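Local coordinates for protein of unknown function VPA0982 (Vibrio parahaemolyticus, PDB 2QIP) that is of unknown function but belongs to the NYN family of the PIN-like clan and may therefore act as an RNA nuclease, at residues L15-N20 / D93-I98; Q19-T24 / F33-F38; Q65-L70 / V77-Y82. One frame throughout, in Å; residues are numbered along the deposited sequence.

Contact 1: L15-N20 / D93-I98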
loop_
_atom_site.group_PDB
_atom_site.type_symbol
_atom_site.label_atom_id
_atom_site.label_comp_id
_atom_site.label_asym_id
_atom_site.label_seq_id
_atom_site.Cartn_x
_atom_site.Cartn_y
_atom_site.Cartn_z
ATOM N N LEU A 15 -0.733 2.498 -14.358
ATOM C CA LEU A 15 -1.519 2.739 -13.139
ATOM C C LEU A 15 -1.417 4.222 -12.823
ATOM O O LEU A 15 -0.309 4.730 -12.606
ATOM C CB LEU A 15 -0.996 1.939 -11.947
ATOM C CG LEU A 15 -1.135 0.411 -12.041
ATOM C CD1 LEU A 15 0.068 -0.230 -12.759
ATOM C CD2 LEU A 15 -1.299 -0.159 -10.636
ATOM N N VAL A 16 -2.563 4.906 -12.829
ATOM C CA VAL A 16 -2.605 6.340 -12.514
ATOM C C VAL A 16 -3.207 6.615 -11.145
ATOM O O VAL A 16 -4.333 6.222 -10.867
ATOM C CB VAL A 16 -3.398 7.140 -13.575
ATOM C CG1 VAL A 16 -3.281 8.633 -13.277
ATOM C CG2 VAL A 16 -2.876 6.844 -14.982
ATOM N N ASP A 17 -2.436 7.309 -10.314
ATOM C CA ASP A 17 -2.898 7.749 -9.002
ATOM C C ASP A 17 -3.594 9.099 -9.279
ATOM O O ASP A 17 -2.951 10.166 -9.216
ATOM C CB ASP A 17 -1.644 7.894 -8.136
ATOM C CG ASP A 17 -1.910 8.246 -6.688
ATOM O OD1 ASP A 17 -3.057 8.482 -6.267
ATOM O OD2 ASP A 17 -0.895 8.291 -5.951
ATOM N N VAL A 18 -4.889 9.052 -9.634
ATOM C CA VAL A 18 -5.595 10.246 -10.111
ATOM C C VAL A 18 -5.575 11.363 -9.074
ATOM O O VAL A 18 -5.380 12.517 -9.439
ATOM C CB VAL A 18 -7.058 9.892 -10.525
ATOM C CG1 VAL A 18 -7.899 11.147 -10.782
ATOM C CG2 VAL A 18 -7.062 8.963 -11.756
ATOM N N GLN A 19 -5.727 11.022 -7.797
ATOM C CA GLN A 19 -5.722 12.070 -6.752
ATOM C C GLN A 19 -4.355 12.771 -6.673
ATOM O O GLN A 19 -4.281 13.998 -6.559
ATOM C CB GLN A 19 -6.092 11.485 -5.382
ATOM C CG GLN A 19 -7.551 11.055 -5.261
ATOM C CD GLN A 19 -8.533 12.233 -5.289
ATOM O OE1 GLN A 19 -9.080 12.574 -6.342
ATOM N NE2 GLN A 19 -8.757 12.857 -4.125
ATOM N N ASN A 20 -3.277 11.993 -6.731
ATOM C CA ASN A 20 -1.937 12.585 -6.690
ATOM C C ASN A 20 -1.678 13.503 -7.890
ATOM O O ASN A 20 -1.187 14.631 -7.725
ATOM C CB ASN A 20 -0.853 11.514 -6.572
ATOM C CG ASN A 20 0.546 12.096 -6.589
ATOM O OD1 ASN A 20 1.132 12.300 -7.651
ATOM N ND2 ASN A 20 1.102 12.347 -5.410
ATOM N N ASP A 93 -6.683 7.797 0.082
ATOM C CA ASP A 93 -5.481 7.120 -0.438
ATOM C C ASP A 93 -5.560 5.711 -1.060
ATOM O O ASP A 93 -6.065 4.743 -0.483
ATOM C CB ASP A 93 -4.138 7.692 0.085
ATOM C CG ASP A 93 -3.174 6.674 0.643
ATOM O OD1 ASP A 93 -3.162 5.487 0.279
ATOM O OD2 ASP A 93 -2.349 7.130 1.472
ATOM N N TRP A 94 -5.052 5.642 -2.276
ATOM C CA TRP A 94 -5.118 4.432 -3.088
ATOM C C TRP A 94 -3.822 3.607 -3.025
ATOM O O TRP A 94 -3.625 2.705 -3.833
ATOM C CB TRP A 94 -5.404 4.809 -4.545
ATOM C CG TRP A 94 -6.793 4.549 -5.052
ATOM C CD1 TRP A 94 -7.698 5.489 -5.498
ATOM C CD2 TRP A 94 -7.414 3.275 -5.239
ATOM N NE1 TRP A 94 -8.846 4.870 -5.919
ATOM C CE2 TRP A 94 -8.699 3.510 -5.785
ATOM C CE3 TRP A 94 -7.012 1.947 -4.994
ATOM C CZ2 TRP A 94 -9.568 2.463 -6.117
ATOM C CZ3 TRP A 94 -7.878 0.912 -5.314
ATOM C CH2 TRP A 94 -9.153 1.175 -5.861
ATOM N N ASP A 95 -2.933 3.893 -2.081
ATOM C CA ASP A 95 -1.647 3.196 -2.078
ATOM C C ASP A 95 -1.767 1.684 -1.941
ATOM O O ASP A 95 -1.033 0.947 -2.598
ATOM C CB ASP A 95 -0.690 3.754 -1.021
ATOM C CG ASP A 95 -0.253 5.194 -1.316
ATOM O OD1 ASP A 95 -0.800 5.837 -2.241
ATOM O OD2 ASP A 95 0.668 5.674 -0.600
ATOM N N VAL A 96 -2.631 1.216 -1.041
ATOM C CA VAL A 96 -2.785 -0.229 -0.872
ATOM C C VAL A 96 -3.273 -0.864 -2.189
ATOM O O VAL A 96 -2.705 -1.847 -2.663
ATOM C CB VAL A 96 -3.723 -0.615 0.320
ATOM C CG1 VAL A 96 -4.030 -2.119 0.290
ATOM C CG2 VAL A 96 -3.065 -0.219 1.667
ATOM N N GLY A 97 -4.308 -0.290 -2.805
ATOM C CA GLY A 97 -4.865 -0.935 -3.988
ATOM C C GLY A 97 -3.952 -0.871 -5.209
ATOM O O GLY A 97 -3.873 -1.826 -5.990
ATOM N N ILE A 98 -3.235 0.240 -5.369
ATOM C CA ILE A 98 -2.248 0.362 -6.447
ATOM C C ILE A 98 -1.105 -0.643 -6.248
ATOM O O ILE A 98 -0.672 -1.301 -7.213
ATOM C CB ILE A 98 -1.740 1.831 -6.554
ATOM C CG1 ILE A 98 -2.862 2.706 -7.146
ATOM C CG2 ILE A 98 -0.471 1.934 -7.437
ATOM C CD1 ILE A 98 -2.569 4.227 -7.118
HETATM O O HOH W 1 -3.933 8.137 -3.596
#

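Contact 2: Q19-T24 / F33-F38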
loop_
_atom_site.group_PDB
_atom_site.type_symbol
_atom_site.label_atom_id
_atom_site.label_comp_id
_atom_site.label_asym_id
_atom_site.label_seq_id
_atom_site.Cartn_x
_atom_site.Cartn_y
_atom_site.Cartn_z
ATOM N N GLN A 19 -5.727 11.022 -7.797
ATOM C CA GLN A 19 -5.722 12.070 -6.752
ATOM C C GLN A 19 -4.355 12.771 -6.673
ATOM O O GLN A 19 -4.281 13.998 -6.559
ATOM C CB GLN A 19 -6.092 11.485 -5.382
ATOM C CG GLN A 19 -7.551 11.055 -5.261
ATOM C CD GLN A 19 -8.533 12.233 -5.289
ATOM O OE1 GLN A 19 -9.080 12.574 -6.342
ATOM N NE2 GLN A 19 -8.757 12.857 -4.125
ATOM N N ASN A 20 -3.277 11.993 -6.731
ATOM C CA ASN A 20 -1.937 12.585 -6.690
ATOM C C ASN A 20 -1.678 13.503 -7.890
ATOM O O ASN A 20 -1.187 14.631 -7.725
ATOM C CB ASN A 20 -0.853 11.514 -6.572
ATOM C CG ASN A 20 0.546 12.096 -6.589
ATOM O OD1 ASN A 20 1.132 12.300 -7.651
ATOM N ND2 ASN A 20 1.102 12.347 -5.410
ATOM N N VAL A 21 -2.051 13.040 -9.084
ATOM C CA VAL A 21 -1.919 13.846 -10.293
ATOM C C VAL A 21 -2.712 15.142 -10.159
ATOM O O VAL A 21 -2.193 16.209 -10.458
ATOM C CB VAL A 21 -2.368 13.040 -11.525
ATOM C CG1 VAL A 21 -2.416 13.919 -12.758
ATOM C CG2 VAL A 21 -1.402 11.886 -11.745
ATOM N N TYR A 22 -3.942 15.032 -9.669
ATOM C CA TYR A 22 -4.802 16.198 -9.560
ATOM C C TYR A 22 -4.177 17.230 -8.628
ATOM O O TYR A 22 -3.980 18.385 -9.010
ATOM C CB TYR A 22 -6.212 15.815 -9.073
ATOM C CG TYR A 22 -7.055 17.052 -8.856
ATOM C CD1 TYR A 22 -7.609 17.741 -9.940
ATOM C CD2 TYR A 22 -7.249 17.557 -7.570
ATOM C CE1 TYR A 22 -8.370 18.916 -9.736
ATOM C CE2 TYR A 22 -7.996 18.727 -7.356
ATOM C CZ TYR A 22 -8.546 19.386 -8.444
ATOM O OH TYR A 22 -9.297 20.540 -8.260
ATOM N N TYR A 23 -3.866 16.810 -7.411
ATOM C CA TYR A 23 -3.383 17.761 -6.413
ATOM C C TYR A 23 -2.010 18.321 -6.743
ATOM O O TYR A 23 -1.758 19.516 -6.541
ATOM C CB TYR A 23 -3.442 17.160 -5.009
ATOM C CG TYR A 23 -4.871 16.996 -4.535
ATOM C CD1 TYR A 23 -5.696 18.113 -4.343
ATOM C CD2 TYR A 23 -5.409 15.732 -4.319
ATOM C CE1 TYR A 23 -7.025 17.968 -3.927
ATOM C CE2 TYR A 23 -6.734 15.572 -3.900
ATOM C CZ TYR A 23 -7.532 16.698 -3.708
ATOM O OH TYR A 23 -8.834 16.541 -3.294
ATOM N N THR A 24 -1.113 17.482 -7.261
ATOM C CA THR A 24 0.211 17.992 -7.607
ATOM C C THR A 24 0.166 18.934 -8.804
ATOM O O THR A 24 0.894 19.927 -8.821
ATOM C CB THR A 24 1.263 16.857 -7.844
ATOM O OG1 THR A 24 0.797 15.985 -8.892
ATOM C CG2 THR A 24 1.493 16.077 -6.563
ATOM N N PHE A 33 -4.126 17.851 -15.661
ATOM C CA PHE A 33 -3.387 16.892 -16.490
ATOM C C PHE A 33 -4.139 16.562 -17.768
ATOM O O PHE A 33 -5.362 16.341 -17.743
ATOM C CB PHE A 33 -3.219 15.626 -15.657
ATOM C CG PHE A 33 -2.268 14.609 -16.207
ATOM C CD1 PHE A 33 -0.895 14.853 -16.292
ATOM C CD2 PHE A 33 -2.749 13.358 -16.552
ATOM C CE1 PHE A 33 -0.011 13.853 -16.748
ATOM C CE2 PHE A 33 -1.880 12.359 -17.007
ATOM C CZ PHE A 33 -0.508 12.618 -17.096
ATOM N N ASP A 34 -3.405 16.517 -18.882
ATOM C CA ASP A 34 -3.984 16.149 -20.173
ATOM C C ASP A 34 -3.880 14.636 -20.371
ATOM O O ASP A 34 -2.859 14.116 -20.833
ATOM C CB ASP A 34 -3.284 16.901 -21.309
ATOM C CG ASP A 34 -3.931 16.668 -22.654
ATOM O OD1 ASP A 34 -4.752 15.714 -22.779
ATOM O OD2 ASP A 34 -3.619 17.454 -23.594
ATOM N N TYR A 35 -4.951 13.933 -20.023
ATOM C CA TYR A 35 -4.923 12.482 -20.099
ATOM C C TYR A 35 -4.854 11.966 -21.535
ATOM O O TYR A 35 -4.315 10.877 -21.774
ATOM C CB TYR A 35 -6.135 11.889 -19.387
ATOM C CG TYR A 35 -5.992 11.883 -17.891
ATOM C CD1 TYR A 35 -5.432 10.785 -17.244
ATOM C CD2 TYR A 35 -6.424 12.961 -17.120
ATOM C CE1 TYR A 35 -5.299 10.763 -15.846
ATOM C CE2 TYR A 35 -6.290 12.955 -15.732
ATOM C CZ TYR A 35 -5.727 11.847 -15.111
ATOM O OH TYR A 35 -5.594 11.818 -13.747
ATOM N N ASN A 36 -5.395 12.722 -22.493
ATOM C CA ASN A 36 -5.261 12.308 -23.888
ATOM C C ASN A 36 -3.811 12.384 -24.377
ATOM O O ASN A 36 -3.338 11.483 -25.061
ATOM C CB ASN A 36 -6.137 13.158 -24.796
ATOM C CG ASN A 36 -7.569 12.695 -24.826
ATOM O OD1 ASN A 36 -7.867 11.594 -25.273
ATOM N ND2 ASN A 36 -8.470 13.561 -24.373
ATOM N N GLN A 37 -3.109 13.450 -24.010
ATOM C CA GLN A 37 -1.698 13.586 -24.390
ATOM C C GLN A 37 -0.875 12.493 -23.720
ATOM O O GLN A 37 -0.011 11.892 -24.351
ATOM C CB GLN A 37 -1.153 14.972 -23.990
ATOM C CG GLN A 37 0.197 15.328 -24.637
ATOM C CD GLN A 37 0.071 15.507 -26.146
ATOM O OE1 GLN A 37 -1.044 15.615 -26.683
ATOM N NE2 GLN A 37 1.204 15.565 -26.834
ATOM N N PHE A 38 -1.125 12.277 -22.429
ATOM C CA PHE A 38 -0.418 11.215 -21.730
ATOM C C PHE A 38 -0.644 9.858 -22.415
ATOM O O PHE A 38 0.311 9.126 -22.660
ATOM C CB PHE A 38 -0.815 11.144 -20.247
ATOM C CG PHE A 38 -0.339 9.878 -19.588
ATOM C CD1 PHE A 38 0.994 9.745 -19.211
ATOM C CD2 PHE A 38 -1.212 8.824 -19.385
ATOM C CE1 PHE A 38 1.459 8.572 -18.642
ATOM C CE2 PHE A 38 -0.752 7.626 -18.829
ATOM C CZ PHE A 38 0.586 7.506 -18.462
#

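Contact 3: Q65-L70 / V77-Y82. With EDO (1,2-ethanediol), chain B; EDO (1,2-ethanediol), chain F.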
loop_
_atom_site.group_PDB
_atom_site.type_symbol
_atom_site.label_atom_id
_atom_site.label_comp_id
_atom_site.label_asym_id
_atom_site.label_seq_id
_atom_site.Cartn_x
_atom_site.Cartn_y
_atom_site.Cartn_z
ATOM N N GLN A 65 -18.553 12.972 -15.310
ATOM C CA GLN A 65 -18.151 13.244 -16.693
ATOM C C GLN A 65 -16.638 13.054 -16.912
ATOM O O GLN A 65 -16.222 12.471 -17.921
ATOM C CB GLN A 65 -18.610 14.641 -17.135
ATOM C CG GLN A 65 -18.156 15.048 -18.549
ATOM C CD GLN A 65 -18.677 14.131 -19.656
ATOM O OE1 GLN A 65 -19.542 13.277 -19.435
ATOM N NE2 GLN A 65 -18.151 14.318 -20.866
ATOM N N PHE A 66 -15.840 13.537 -15.964
ATOM C CA PHE A 66 -14.387 13.309 -15.978
ATOM C C PHE A 66 -14.089 11.802 -16.017
ATOM O O PHE A 66 -13.296 11.338 -16.839
ATOM C CB PHE A 66 -13.742 13.993 -14.772
ATOM C CG PHE A 66 -12.299 13.619 -14.552
ATOM C CD1 PHE A 66 -11.318 13.880 -15.514
ATOM C CD2 PHE A 66 -11.922 13.031 -13.360
ATOM C CE1 PHE A 66 -9.992 13.537 -15.274
ATOM C CE2 PHE A 66 -10.602 12.692 -13.122
ATOM C CZ PHE A 66 -9.643 12.954 -14.080
ATOM N N HIS A 67 -14.759 11.015 -15.181
ATOM C CA HIS A 67 -14.528 9.574 -15.251
ATOM C C HIS A 67 -14.922 8.992 -16.593
ATOM O O HIS A 67 -14.245 8.120 -17.129
ATOM C CB HIS A 67 -15.244 8.833 -14.125
ATOM C CG HIS A 67 -14.832 9.287 -12.762
ATOM N ND1 HIS A 67 -15.633 9.134 -11.651
ATOM C CD2 HIS A 67 -13.717 9.926 -12.337
ATOM C CE1 HIS A 67 -15.024 9.648 -10.597
ATOM N NE2 HIS A 67 -13.855 10.125 -10.983
ATOM N N HIS A 68 -16.020 9.487 -17.152
ATOM C CA HIS A 68 -16.445 9.038 -18.459
ATOM C C HIS A 68 -15.375 9.358 -19.510
ATOM O O HIS A 68 -15.081 8.523 -20.366
ATOM C CB HIS A 68 -17.771 9.726 -18.806
ATOM C CG HIS A 68 -18.318 9.363 -20.151
ATOM N ND1 HIS A 68 -18.791 8.105 -20.450
ATOM C CD2 HIS A 68 -18.461 10.097 -21.279
ATOM C CE1 HIS A 68 -19.213 8.080 -21.704
ATOM N NE2 HIS A 68 -19.018 9.275 -22.231
ATOM N N ILE A 69 -14.790 10.551 -19.432
ATOM C CA ILE A 69 -13.693 10.919 -20.343
ATOM C C ILE A 69 -12.530 9.930 -20.197
ATOM O O ILE A 69 -12.006 9.419 -21.201
ATOM C CB ILE A 69 -13.241 12.361 -20.107
ATOM C CG1 ILE A 69 -14.328 13.330 -20.608
ATOM C CG2 ILE A 69 -11.871 12.624 -20.775
ATOM C CD1 ILE A 69 -14.122 14.761 -20.176
ATOM N N LEU A 70 -12.153 9.624 -18.955
ATOM C CA LEU A 70 -11.044 8.684 -18.755
ATOM C C LEU A 70 -11.303 7.326 -19.380
ATOM O O LEU A 70 -10.398 6.731 -19.949
ATOM C CB LEU A 70 -10.752 8.500 -17.280
ATOM C CG LEU A 70 -10.234 9.712 -16.519
ATOM C CD1 LEU A 70 -9.993 9.352 -15.061
ATOM C CD2 LEU A 70 -8.973 10.303 -17.162
ATOM N N VAL A 77 -11.553 2.692 -15.060
ATOM C CA VAL A 77 -11.573 3.583 -13.923
ATOM C C VAL A 77 -11.903 2.769 -12.682
ATOM O O VAL A 77 -12.946 2.103 -12.621
ATOM C CB VAL A 77 -12.548 4.759 -14.127
ATOM C CG1 VAL A 77 -12.741 5.524 -12.834
ATOM C CG2 VAL A 77 -12.032 5.695 -15.250
HETATM N N MSE A 78 -10.977 2.802 -11.720
HETATM C CA MSE A 78 -11.118 2.068 -10.473
HETATM C C MSE A 78 -11.544 3.058 -9.407
HETATM O O MSE A 78 -10.751 3.894 -8.989
HETATM C CB MSE A 78 -9.774 1.425 -10.083
HETATM C CG MSE A 78 -9.147 0.582 -11.192
HETATM SE SE MSE A 78 -10.203 -0.994 -11.579
HETATM C CE MSE A 78 -9.848 -1.903 -9.896
ATOM N N LEU A 79 -12.801 2.980 -8.968
ATOM C CA LEU A 79 -13.292 3.901 -7.931
ATOM C C LEU A 79 -13.071 3.276 -6.558
ATOM O O LEU A 79 -13.319 2.079 -6.360
ATOM C CB LEU A 79 -14.776 4.184 -8.151
ATOM C CG LEU A 79 -15.068 4.816 -9.517
ATOM C CD1 LEU A 79 -16.604 4.974 -9.837
ATOM C CD2 LEU A 79 -14.338 6.170 -9.659
ATOM N N LYS A 80 -12.593 4.081 -5.611
ATOM C CA LYS A 80 -12.246 3.537 -4.311
ATOM C C LYS A 80 -13.487 3.021 -3.576
ATOM O O LYS A 80 -14.494 3.735 -3.488
ATOM C CB LYS A 80 -11.498 4.564 -3.465
ATOM C CG LYS A 80 -10.880 3.908 -2.253
ATOM C CD LYS A 80 -9.987 4.825 -1.484
ATOM C CE LYS A 80 -9.304 4.042 -0.365
ATOM N NZ LYS A 80 -8.599 4.958 0.546
ATOM N N PRO A 81 -13.432 1.775 -3.071
ATOM C CA PRO A 81 -14.556 1.317 -2.253
ATOM C C PRO A 81 -14.716 2.175 -1.008
ATOM O O PRO A 81 -13.735 2.655 -0.450
ATOM C CB PRO A 81 -14.137 -0.098 -1.828
ATOM C CG PRO A 81 -13.035 -0.498 -2.790
ATOM C CD PRO A 81 -12.379 0.748 -3.224
ATOM N N TYR A 82 -15.962 2.329 -0.575
ATOM C CA TYR A 82 -16.259 2.914 0.726
ATOM C C TYR A 82 -15.430 2.263 1.841
ATOM O O TYR A 82 -15.361 1.033 1.963
ATOM C CB TYR A 82 -17.744 2.721 1.040
ATOM C CG TYR A 82 -18.084 3.057 2.475
ATOM C CD1 TYR A 82 -18.056 4.377 2.921
ATOM C CD2 TYR A 82 -18.426 2.047 3.389
ATOM C CE1 TYR A 82 -18.354 4.698 4.253
ATOM C CE2 TYR A 82 -18.734 2.357 4.723
ATOM C CZ TYR A 82 -18.686 3.689 5.136
ATOM O OH TYR A 82 -19.002 4.021 6.443
HETATM C C1 EDO B . -14.232 6.750 1.280
HETATM O O1 EDO B . -15.213 5.915 1.927
HETATM C C2 EDO B . -13.597 5.994 0.124
HETATM O O2 EDO B . -12.915 4.896 0.720
HETATM C C1 EDO F . -17.376 6.888 8.388
HETATM O O1 EDO F . -16.110 7.228 7.828
HETATM C C2 EDO F . -18.436 7.239 7.360
HETATM O O2 EDO F . -19.452 6.233 7.384
#

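Contact 1: L15-N20 / D93-I98
The carboxylates of Asp17 and Asp95 come near each other without bonding, Asp17 OD2 lying 4.4 Å from Asp95 OD1. Of the other flat groups, the Trp94 indole has Gly97 CA at its edge and in its plane, while Tyr54 meets it edge-to-face. With CG anti to the backbone N (chi1 -176°), Asp17 holds its carboxylate where a water can link it to the opposite backbone, donating a hydrogen bond to Asp17 OD1 (2.8 Å) and accepting one from Trp94 N (3.0 Å). The remaining oxygen, Asp17 OD2, is hydrogen-bonded to Ser116. Asp93 OD1 accepts from Asp95 N at 2.9 Å, closing an Asx turn just ahead of the helix.

Apolar packing completes the contact. Asp17 CB lies 3.9 Å from Ile98 CD1, the two side chains crossing at about a right angle. The other branch, Ile98 CG2, slides alongside Leu15 CD2 at 3.9 Å, the two side chains running in opposite directions.

Acids gathered where a central parallel strand ends are consistent with the active sites of PIN-like nucleases, and Asp118 lies close to Asp95. Asp17 is the N-cap of helix 18-29, at the end of strand 10-17, and helix 95-105 lies over the sheet, setting Ile98 against strands 46-55 and 111-115, while the second subunit packs on Trp94, Asp95 and Val96.

Contact 2: Q19-T24 / F33-F38
Apolar packing between Val21 and Phe33 carries this contact. A single methyl does the touching: Val21 CG1, set anti to the backbone N by chi1 of 172°, comes within 3.5 Å of Phe33 CB and as near to the root of the ring, which it meets obliquely. The same Val21 CG1 lies 3.9 Å from Tyr35 OH, so one methyl touches both the base of Phe33 and the hydroxyl end of Tyr35.

Aromatic side chains also pack within each segment. Phe33 CD2 stands 3.4 Å above the Tyr35 ring, over its centre, while Tyr35 CD1 lies at the Phe33 edge, in its plane; the two rings are thus turned steeply against each other. On helix 18-29, Tyr22 CD2 similarly rests 3.6 Å above the centre of the Tyr23 ring.

In the fold, the two helices follow strand 10-17 in succession and lie against the sheet, with Val21 and Tyr35 both packed on Val16. Phe38 reaches the same sheet at Val115 and meets Tyr139 edge-to-face.

Hydrogen bonds act inside the segments and do not join them. Asn20 O is gripped twice, by Thr24 OG1 at 2.7 Å and by Thr24 N, which arrive from opposite faces of its plane. Asp34, the N-cap of helix 35-42, takes Gln37 N at 3.1 Å on OD1, from above the carboxylate plane and with a fairly straight N-H (165°).

Contact 3: Q65-L70 / V77-Y82
His67 and Leu79 meet because each holds its CG anti to its own carbonyl carbon: in His67, chi1 of -59° carries the imidazole from the helix toward the strand, and the equivalent turn in Leu79 swings its branch back to the ring. Leu79 CD2 then sits over one face, 4.0 Å from the centroid of the His67 ring and 28° off the normal, a CH-pi contact. Its closest ring atom is His67 CE1, at 3.7 Å.

Val77, two residues earlier on the strand, also meets the helix. Its CG2 is 3.7 Å from Leu70 CB, where the two side chains cross at about a right angle, and 3.8 Å from His67 O.

This is the second half of a beta-alpha-beta crossover: strand 46-55 leads into helix 61-73, which returns to strand 76-79, the outermost strand of the sheet on this side within this chain. The axes of the short helix and strand segments approach to 9.6 Å and run at 142°. His67 and Leu70 also reach Ala55 and Ala53 of strand 46-55, so the helix spans both neighbours.

Past the strand, Pro81 O accepts a 2.7 Å hydrogen bond from O2 of the 1,2-ethanediol of chain B, probably a crystallisation additive. Lys80 NZ, hydrogen-bonded to the backbone O of Lys91 and Asp93, makes a salt bridge to Asp120 of the second subunit.

The three contacts belong to one NYN domain, their centres 12 to 13 Å apart, around one parallel sheet. Contacts 1 and 2 both use helix 18-29 and share Gln19 and Asn20; contact 2 closes locally, before contact 3 opens, and contact 1 spans both, returning only at helix 95-105. Tyr35 bridges the three contacts, touching Val16 and Val18 of contact 1 and Leu70 and Phe66 of contact 3. Trp94 and Lys80 tie contacts 1 and 3, where Trp94 CZ2 packs against Lys80 CA at 3.4 Å. The second subunit packs on residues 93-96 and 80-82, so the start of helix 95-105 and the segment after strand 76-79 lie at the subunit interface.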